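Local coordinates for protein LS-24 (Lathyrus sativus, PDB 3LP9) that is a hemopexin-fold seed albumin that probably binds hemin as a monomer and spermine as a dimer, and may act in oxidative stress response and polyamine biosynthesis, at residues Asp95-Ile98 against Leu99-Lys103. Numbering follows the deposited sequence.
Sequences DKII and LGPKK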
ATOM      1  N   ASP A  95       7.726 -16.715   8.474  1.00 17.04           N
ATOM      2  CA  ASP A  95       7.625 -15.249   8.405  1.00 16.56           C
ATOM      3  C   ASP A  95       6.228 -14.694   8.827  1.00 16.60           C
ATOM      4  O   ASP A  95       5.169 -15.251   8.512  1.00 15.80           O
ATOM      5  CB  ASP A  95       8.026 -14.791   7.014  1.00 15.98           C
ATOM      6  CG  ASP A  95       7.216 -15.470   5.924  1.00 16.44           C
ATOM      7  OD1 ASP A  95       7.446 -16.662   5.614  1.00 15.88           O
ATOM      8  OD2 ASP A  95       6.304 -14.823   5.372  1.00 16.86           O
ATOM      9  N   LYS A  96       6.269 -13.604   9.580  1.00 16.49           N
ATOM     10  CA  LYS A  96       5.093 -12.862   9.936  1.00 16.41           C
ATOM     11  C   LYS A  96       5.392 -11.374   9.826  1.00 16.40           C
ATOM     12  O   LYS A  96       6.555 -10.950   9.863  1.00 16.06           O
ATOM     13  CB  LYS A  96       4.620 -13.221  11.358  1.00 16.69           C
ATOM     14  CG  LYS A  96       5.586 -12.879  12.495  1.00 17.34           C
ATOM     15  CD  LYS A  96       5.004 -13.295  13.890  1.00 19.85           C
ATOM     16  CE  LYS A  96       6.073 -13.065  15.027  1.00 20.87           C
ATOM     17  NZ  LYS A  96       5.520 -13.269  16.402  1.00 19.36           N
ATOM     18  N   ILE A  97       4.323 -10.580   9.718  1.00 16.06           N
ATOM     19  CA  ILE A  97       4.417  -9.121   9.727  1.00 15.38           C
ATOM     20  C   ILE A  97       4.280  -8.791  11.189  1.00 15.23           C
ATOM     21  O   ILE A  97       3.471  -9.379  11.850  1.00 15.62           O
ATOM     22  CB  ILE A  97       3.279  -8.424   8.878  1.00 14.67           C
ATOM     23  CG1 ILE A  97       3.442  -8.692   7.382  1.00 14.96           C
ATOM     24  CG2 ILE A  97       3.293  -6.966   9.046  1.00 13.72           C
ATOM     25  CD1 ILE A  97       2.254  -8.249   6.581  1.00 14.41           C
ATOM     26  N   ILE A  98       5.040  -7.822  11.666  1.00 15.63           N
ATOM     27  CA  ILE A  98       4.924  -7.309  13.026  1.00 16.60           C
ATOM     28  C   ILE A  98       4.293  -5.887  13.126  1.00 16.84           C
ATOM     29  O   ILE A  98       3.601  -5.554  14.086  1.00 16.51           O
ATOM     30  CB  ILE A  98       6.302  -7.366  13.778  1.00 16.29           C
ATOM     31  CG1 ILE A  98       6.635  -8.825  14.177  1.00 16.57           C
ATOM     32  CG2 ILE A  98       6.260  -6.423  15.000  1.00 16.63           C
ATOM     33  CD1 ILE A  98       8.061  -9.097  14.195  1.00 15.78           C
ATOM     34  N   LEU A  99       4.487  -5.080  12.087  1.00 17.71           N
ATOM     35  CA  LEU A  99       4.096  -3.655  12.115  1.00 17.45           C
ATOM     36  C   LEU A  99       3.636  -3.366  10.705  1.00 17.21           C
ATOM     37  O   LEU A  99       4.329  -3.784   9.753  1.00 17.15           O
ATOM     38  CB  LEU A  99       5.367  -2.872  12.269  1.00 18.12           C
ATOM     39  CG  LEU A  99       5.835  -1.785  13.240  1.00 18.85           C
ATOM     40  CD1 LEU A  99       5.186  -0.512  12.848  1.00 19.46           C
ATOM     41  CD2 LEU A  99       5.557  -2.187  14.672  1.00 20.07           C
ATOM     42  N   GLY A 100       2.517  -2.650  10.543  1.00 16.20           N
ATOM     43  CA  GLY A 100       2.106  -2.207   9.211  1.00 15.90           C
ATOM     44  C   GLY A 100       1.400  -3.274   8.334  1.00 15.37           C
ATOM     45  O   GLY A 100       0.871  -4.250   8.874  1.00 15.22           O
ATOM     46  N   PRO A 101       1.402  -3.096   7.001  1.00 15.03           N
ATOM     47  CA  PRO A 101       2.004  -1.957   6.263  1.00 15.38           C
ATOM     48  C   PRO A 101       1.499  -0.558   6.671  1.00 16.09           C
ATOM     49  O   PRO A 101       0.319  -0.314   6.817  1.00 15.54           O
ATOM     50  CB  PRO A 101       1.718  -2.283   4.782  1.00 15.61           C
ATOM     51  CG  PRO A 101       1.462  -3.835   4.756  1.00 14.53           C
ATOM     52  CD  PRO A 101       0.797  -4.090   6.081  1.00 14.89           C
ATOM     53  N   LYS A 102       2.460   0.343   6.907  1.00 16.65           N
ATOM     54  CA  LYS A 102       2.176   1.745   7.227  1.00 16.68           C
ATOM     55  C   LYS A 102       3.032   2.712   6.401  1.00 16.88           C
ATOM     56  O   LYS A 102       4.143   2.434   6.043  1.00 16.41           O
ATOM     57  CB  LYS A 102       2.420   2.022   8.729  1.00 16.75           C
ATOM     58  CG  LYS A 102       1.236   1.734   9.658  1.00 17.54           C
ATOM     59  CD  LYS A 102       1.517   2.428  11.002  1.00 17.55           C
ATOM     60  CE  LYS A 102       0.500   2.035  12.057  1.00 19.96           C
ATOM     61  NZ  LYS A 102       1.082   0.823  12.737  1.00 20.78           N
ATOM     62  N   LYS A 103       2.490   3.895   6.141  1.00 17.66           N
ATOM     63  CA  LYS A 103       3.179   4.926   5.399  1.00 16.81           C
ATOM     64  C   LYS A 103       4.487   5.247   6.152  1.00 16.66           C
ATOM     65  O   LYS A 103       4.477   5.324   7.355  1.00 16.34           O
ATOM     66  CB  LYS A 103       2.270   6.154   5.334  1.00 17.14           C
ATOM     67  CG  LYS A 103       1.386   6.236   4.067  1.00 15.95           C
ATOM     68  CD  LYS A 103       0.191   7.079   4.335  1.00 14.25           C
ATOM     69  CE  LYS A 103      -0.554   7.364   3.084  1.00 15.63           C
ATOM     70  NZ  LYS A 103      -1.712   8.303   3.321  1.00 14.71           N
TER
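Ile98 and Leu99 form a classic beta bulge, both set against Leu85 of strand 82-87, in the outermost strand of a blade of this hemopexin propeller. The helical psi of Ile98, -29°, after the extended residues Lys96 and Ile97, is what the first position of a classic bulge calls for. The chain turns a corner at Leu99, within the bulge, and again at Pro101, and both strand pieces, 96-98 and 100-103, still pair antiparallel with 82-87. Gly100 has a positive phi of 80°, a value that favours glycine, and having no side chain it keeps clear of the backbone N of Lys102. The Gly100-Pro101 peptide bond is cis, a form that a proline at its second residue makes far less costly.

Ile97 reaches past the bulge to Leu99, Gly100 and Pro101. With chi1 at -68°, CG1 sits beside the backbone N and CG2 falls anti to it, which brings that methyl 3.4 Å from Leu99 O and 3.6 Å from Gly100 O. The other branch reaches the proline ring loosely, CD1 of Ile97 to CD of Pro101 at 4.4 Å. A branched apolar residue suits this buried place, which Ser53, Leu54 and Thr57 also line. The second subunit borders the same edge: Ile97 O and Pro101 O accept hydrogen bonds from its Gln56 and Ser61. At the bulge itself, Ile98 CG2 lies 4.3 Å from Leu99 CD2, two methyls of neighbouring residues in loose apolar contact.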